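Stage II sporulation E family protein (Thermanaerovibrio acidaminovorans, PDB 3RNR) is of unproven function but probably acts as a PP2C-type phosphatase that hydrolyses phosphoserine or phosphothreonine in partner proteins. Local coordinates at residues E27-A32 against T70-A75; A89-C94 against S135-E140. One frame throughout, in Å; residues are numbered along the deposited sequence.

Both contacts are buried and share strand 72-80 of the five-stranded antiparallel sheet, their centres about 9 Å apart. Contact 1 lays helix 25-41 over the start of this strand; contact 2 joins the end of the next strand, 85-91, to the loop that precedes strand 146-153. Both segments of contact 2 are bonded to strand 72-80 through the backbone: Met-74 O accepts a probable hydrogen bond from Val-91 N (2.9 Å), and Ala-72 O a shorter one from Ile-137 N (2.7 Å). Neither contact has a hydrogen bond between its own two segments. Contact 1 relies on alanine methyls and bare backbone, contact 2 on branched Val-91 and Ile-137, Gly-92 CA, and the loop's backbone and serine hydroxyl.

Contact 1 of 2, residues E27-A32 against T70-A75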
loop_
_atom_site.group_PDB
_atom_site.type_symbol
_atom_site.label_atom_id
_atom_site.label_comp_id
_atom_site.label_asym_id
_atom_site.label_seq_id
_atom_site.Cartn_x
_atom_site.Cartn_y
_atom_site.Cartn_z
ATOM N N GLU B 27 -7.118 -15.898 -1.819
ATOM C CA GLU B 27 -6.084 -16.272 -0.867
ATOM C C GLU B 27 -4.695 -16.260 -1.500
ATOM O O GLU B 27 -3.729 -15.876 -0.850
ATOM C CB GLU B 27 -6.381 -17.652 -0.263
ATOM C CG GLU B 27 -7.617 -17.662 0.618
ATOM C CD GLU B 27 -7.943 -19.056 1.138
ATOM O OE1 GLU B 27 -7.237 -19.526 2.047
ATOM O OE2 GLU B 27 -8.892 -19.682 0.627
ATOM N N ALA B 28 -4.581 -16.696 -2.752
ATOM C CA ALA B 28 -3.308 -16.577 -3.470
ATOM C C ALA B 28 -2.897 -15.110 -3.614
ATOM O O ALA B 28 -1.736 -14.752 -3.405
ATOM C CB ALA B 28 -3.413 -17.204 -4.852
ATOM N N ALA B 29 -3.853 -14.277 -4.013
ATOM C CA ALA B 29 -3.597 -12.855 -4.202
ATOM C C ALA B 29 -3.152 -12.214 -2.890
ATOM O O ALA B 29 -2.258 -11.370 -2.891
ATOM C CB ALA B 29 -4.825 -12.153 -4.748
ATOM N N GLN B 30 -3.744 -12.631 -1.767
ATOM C CA GLN B 30 -3.328 -12.081 -0.475
ATOM C C GLN B 30 -1.863 -12.353 -0.177
ATOM O O GLN B 30 -1.160 -11.480 0.319
ATOM C CB GLN B 30 -4.202 -12.620 0.662
ATOM C CG GLN B 30 -5.607 -12.060 0.632
ATOM C CD GLN B 30 -6.578 -12.877 1.442
ATOM O OE1 GLN B 30 -6.199 -13.858 2.088
ATOM N NE2 GLN B 30 -7.842 -12.487 1.404
ATOM N N ARG B 31 -1.401 -13.571 -0.457
ATOM C CA ARG B 31 -0.004 -13.898 -0.191
ATOM C C ARG B 31 0.900 -13.104 -1.098
ATOM O O ARG B 31 1.958 -12.643 -0.680
ATOM C CB ARG B 31 0.281 -15.387 -0.404
ATOM C CG ARG B 31 0.065 -16.209 0.840
ATOM C CD ARG B 31 -1.336 -16.744 0.903
ATOM N NE ARG B 31 -1.543 -17.460 2.149
ATOM C CZ ARG B 31 -2.678 -17.435 2.834
ATOM N NH1 ARG B 31 -3.715 -16.745 2.373
ATOM N NH2 ARG B 31 -2.774 -18.107 3.975
ATOM N N ALA B 32 0.491 -12.956 -2.347
ATOM C CA ALA B 32 1.299 -12.203 -3.301
ATOM C C ALA B 32 1.393 -10.728 -2.910
ATOM O O ALA B 32 2.459 -10.128 -2.935
ATOM C CB ALA B 32 0.736 -12.364 -4.731
ATOM N N THR B 70 -3.724 -22.905 -8.151
ATOM C CA THR B 70 -4.142 -21.637 -7.569
ATOM C C THR B 70 -3.047 -20.621 -7.934
ATOM O O THR B 70 -1.885 -20.982 -8.083
ATOM C CB THR B 70 -4.279 -21.739 -6.022
ATOM O OG1 THR B 70 -4.654 -20.464 -5.463
ATOM C CG2 THR B 70 -2.982 -22.212 -5.398
ATOM N N GLY B 71 -3.401 -19.358 -8.084
ATOM C CA GLY B 71 -2.386 -18.391 -8.461
ATOM C C GLY B 71 -2.910 -16.982 -8.579
ATOM O O GLY B 71 -4.102 -16.743 -8.401
ATOM N N ALA B 72 -2.017 -16.046 -8.895
ATOM C CA ALA B 72 -2.415 -14.660 -9.070
ATOM C C ALA B 72 -1.569 -14.055 -10.172
ATOM O O ALA B 72 -0.532 -14.606 -10.526
ATOM C CB ALA B 72 -2.218 -13.886 -7.753
ATOM N N THR B 73 -2.001 -12.920 -10.709
ATOM C CA THR B 73 -1.181 -12.170 -11.662
ATOM C C THR B 73 -0.898 -10.848 -10.971
ATOM O O THR B 73 -1.622 -10.468 -10.047
ATOM C CB THR B 73 -1.922 -11.899 -12.981
ATOM O OG1 THR B 73 -3.161 -11.232 -12.697
ATOM C CG2 THR B 73 -2.231 -13.216 -13.682
HETATM N N MSE B 74 0.171 -10.167 -11.359
HETATM C CA MSE B 74 0.483 -8.908 -10.687
HETATM C C MSE B 74 1.359 -8.015 -11.551
HETATM O O MSE B 74 2.016 -8.487 -12.473
HETATM C CB MSE B 74 1.187 -9.200 -9.356
HETATM C CG MSE B 74 2.575 -9.808 -9.517
HETATM SE SE MSE B 74 3.418 -10.182 -7.807
HETATM C CE MSE B 74 3.645 -8.349 -7.192
ATOM N N ALA B 75 1.367 -6.722 -11.245
ATOM C CA ALA B 75 2.322 -5.815 -11.848
ATOM C C ALA B 75 2.779 -4.867 -10.751
ATOM O O ALA B 75 1.980 -4.468 -9.903
ATOM C CB ALA B 75 1.685 -5.040 -13.003
#
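Helix 27-32 runs obliquely along strand 72-75, in the same general direction, with axes 8.2 Å apart at their closest and N-to-C directions 35° from parallel, and the backbones draw in to 5.3 Å between the CA atoms of Ala-29 and Ala-72. Such closeness depends on small residues: Ala-28 and Ala-32 turn their methyls toward the start of the strand, Ala-29 passes it with its backbone and the flank of its methyl, and the strand side offers Gly-71 and Ala-72 in return. The CB of Ala-72 is the central contact atom. It points at the helix and rests against the backbone of Ala-29, 3.9 Å from Ala-29 CA, while Ala-29 CB lies 4.3 Å from it. One turn further on, Ala-32 CB just touches the same methyl, at 4.5 Å from Ala-72 CB. Val-16 of strand 10-18 packs on all three of these residues, so the methyls join a layer shared with the neighbouring strand. Ala-28 CB reaches back to the residues before the strand, where it meets polar atoms: Thr-70 OG1 at 3.5 Å and the carbonyl Gly-71 O at 3.6 Å. These are plain van der Waals contacts. Thr-70 holds OG1 anti to its backbone N (chi1 178°), and that hydroxyl is hydrogen-bonded to Ile-23 O, so it ties the approach to the strand to the chain just ahead of helix 25-41 while Ala-28 packs against it. Arg-31 folds back towards Glu-27 O in a weak hydrogen bond and makes a cation-pi contact with Trp-60 of helix 46-63. No hydrogen bond joins the two segments. Close alanine packing here joins helix 25-41, part of an outer helical layer, to one sheet of the alpha-beta-beta-alpha sandwich known from PP2C phosphatases.

Contact 2 of 2, residues A89-C94 against S135-E140; sequences ASVGDC and SFIGIE
Val-91, Gly-92 and Asp-93 form the strand end and the following loop, with the Gly-Asp pair recurrent in PP2C phosphatases, here packed on the loop that leads towards strand 146-153. Val-91 carries the contact. With CG1 anti to the backbone N (chi1 176°), that methyl is pushed against the loop backbone, 3.5 Å from Phe-136 CA, and also lies 3.6 Å from Ser-135 OG. The serine hydroxyl is hydrogen-bonded to Glu-144 O, so the valine methyl meets a group whose polar need is met elsewhere. Ile-137 crosses Val-91 at about a right angle, its terminal methyl CD1 sitting 3.9 Å from Val-91 CB and equally near CG2. Beyond the valine, Gly-92 CA comes to 3.3 Å from Ser-135 O, while Gly-92 N, though close to that carbonyl, is hydrogen-bonded to His-111 ND1 instead. Positive phi (91°) at Gly-92 turns the chain out of the strand. On the loop, Phe-136 to Ile-139 make a type II beta turn closed by Ile-139 N to Phe-136 O (3.1 Å), with Gly-138 at its third position, and Ile-139 CB lies 3.8 Å above the centre of the Phe-136 ring. Gln-54 of helix 46-63 also grips this turn through Gly-138 N and Ile-139 O. The arrangement is a type II turn loop packed against the end of a sheet strand, within the PP2C fold.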
loop_
_atom_site.group_PDB
_atom_site.type_symbol
_atom_site.label_atom_id
_atom_site.label_comp_id
_atom_site.label_asym_id
_atom_site.label_seq_id
_atom_site.Cartn_x
_atom_site.Cartn_y
_atom_site.Cartn_z
ATOM N N ALA B 89 8.053 -4.605 -12.815
ATOM C CA ALA B 89 8.004 -6.023 -13.148
ATOM C C ALA B 89 6.556 -6.481 -13.204
ATOM O O ALA B 89 5.689 -5.908 -12.531
ATOM C CB ALA B 89 8.801 -6.840 -12.144
ATOM N N SER B 90 6.282 -7.505 -14.005
ATOM C CA SER B 90 4.915 -8.014 -14.074
ATOM C C SER B 90 4.889 -9.476 -14.466
ATOM O O SER B 90 5.812 -9.977 -15.112
ATOM C CB SER B 90 4.053 -7.165 -15.017
ATOM O OG SER B 90 4.403 -7.359 -16.368
ATOM N N VAL B 91 3.842 -10.167 -14.040
ATOM C CA VAL B 91 3.678 -11.570 -14.377
ATOM C C VAL B 91 2.216 -11.808 -14.700
ATOM O O VAL B 91 1.328 -11.498 -13.886
ATOM C CB VAL B 91 4.106 -12.490 -13.209
ATOM C CG1 VAL B 91 3.826 -13.951 -13.545
ATOM C CG2 VAL B 91 5.601 -12.305 -12.876
ATOM N N GLY B 92 1.953 -12.426 -15.839
ATOM C CA GLY B 92 0.578 -12.589 -16.275
ATOM C C GLY B 92 0.059 -11.466 -17.152
ATOM O O GLY B 92 0.743 -11.013 -18.074
ATOM N N ASP B 93 -1.220 -11.157 -16.995
ATOM C CA ASP B 93 -1.891 -10.174 -17.846
ATOM C C ASP B 93 -2.043 -8.774 -17.242
ATOM O O ASP B 93 -2.745 -7.946 -17.814
ATOM C CB ASP B 93 -3.238 -10.705 -18.335
ATOM C CG ASP B 93 -4.193 -10.945 -17.201
ATOM O OD1 ASP B 93 -3.711 -10.997 -16.057
ATOM O OD2 ASP B 93 -5.411 -11.069 -17.437
ATOM N N CYS B 94 -1.498 -8.533 -16.054
ATOM C CA CYS B 94 -1.454 -7.160 -15.542
ATOM C C CYS B 94 -0.477 -6.351 -16.385
ATOM O O CYS B 94 0.426 -6.916 -16.992
ATOM C CB CYS B 94 -1.040 -7.127 -14.083
ATOM S SG CYS B 94 -2.252 -7.841 -12.978
ATOM N N SER B 135 2.143 -17.558 -17.566
ATOM C CA SER B 135 3.009 -17.296 -16.420
ATOM C C SER B 135 2.184 -16.598 -15.346
ATOM O O SER B 135 1.466 -15.661 -15.653
ATOM C CB SER B 135 4.214 -16.444 -16.833
ATOM O OG SER B 135 5.176 -16.414 -15.784
ATOM N N PHE B 136 2.257 -17.070 -14.102
ATOM C CA PHE B 136 1.473 -16.479 -13.015
ATOM C C PHE B 136 2.183 -16.755 -11.703
ATOM O O PHE B 136 3.029 -17.654 -11.628
ATOM C CB PHE B 136 0.025 -17.028 -12.981
ATOM C CG PHE B 136 -0.064 -18.521 -12.748
ATOM C CD1 PHE B 136 -0.142 -19.033 -11.456
ATOM C CD2 PHE B 136 -0.082 -19.410 -13.821
ATOM C CE1 PHE B 136 -0.228 -20.424 -11.228
ATOM C CE2 PHE B 136 -0.169 -20.805 -13.610
ATOM C CZ PHE B 136 -0.239 -21.303 -12.309
ATOM N N ILE B 137 1.844 -15.979 -10.677
ATOM C CA ILE B 137 2.448 -16.142 -9.371
ATOM C C ILE B 137 1.818 -17.379 -8.760
ATOM O O ILE B 137 0.593 -17.441 -8.580
ATOM C CB ILE B 137 2.167 -14.919 -8.452
ATOM C CG1 ILE B 137 2.599 -13.613 -9.136
ATOM C CG2 ILE B 137 2.874 -15.082 -7.109
ATOM C CD1 ILE B 137 4.119 -13.567 -9.446
ATOM N N GLY B 138 2.662 -18.347 -8.412
ATOM C CA GLY B 138 2.204 -19.652 -7.971
ATOM C C GLY B 138 2.422 -20.756 -8.993
ATOM O O GLY B 138 2.147 -21.934 -8.730
ATOM N N ILE B 139 2.937 -20.398 -10.162
ATOM C CA ILE B 139 3.202 -21.417 -11.180
ATOM C C ILE B 139 4.324 -22.334 -10.669
ATOM O O ILE B 139 5.181 -21.901 -9.904
ATOM C CB ILE B 139 3.577 -20.764 -12.529
ATOM C CG1 ILE B 139 3.544 -21.792 -13.667
ATOM C CG2 ILE B 139 4.925 -20.059 -12.415
ATOM C CD1 ILE B 139 3.676 -21.163 -15.066
ATOM N N GLU B 140 4.325 -23.601 -11.072
ATOM C CA GLU B 140 5.272 -24.543 -10.471
ATOM C C GLU B 140 6.733 -24.073 -10.539
ATOM O O GLU B 140 7.485 -24.204 -9.578
ATOM C CB GLU B 140 5.114 -25.944 -11.079
ATOM C CG GLU B 140 6.126 -26.939 -10.560
ATOM C CD GLU B 140 5.973 -28.308 -11.194
ATOM O OE1 GLU B 140 6.999 -29.003 -11.355
ATOM O OE2 GLU B 140 4.830 -28.688 -11.529
#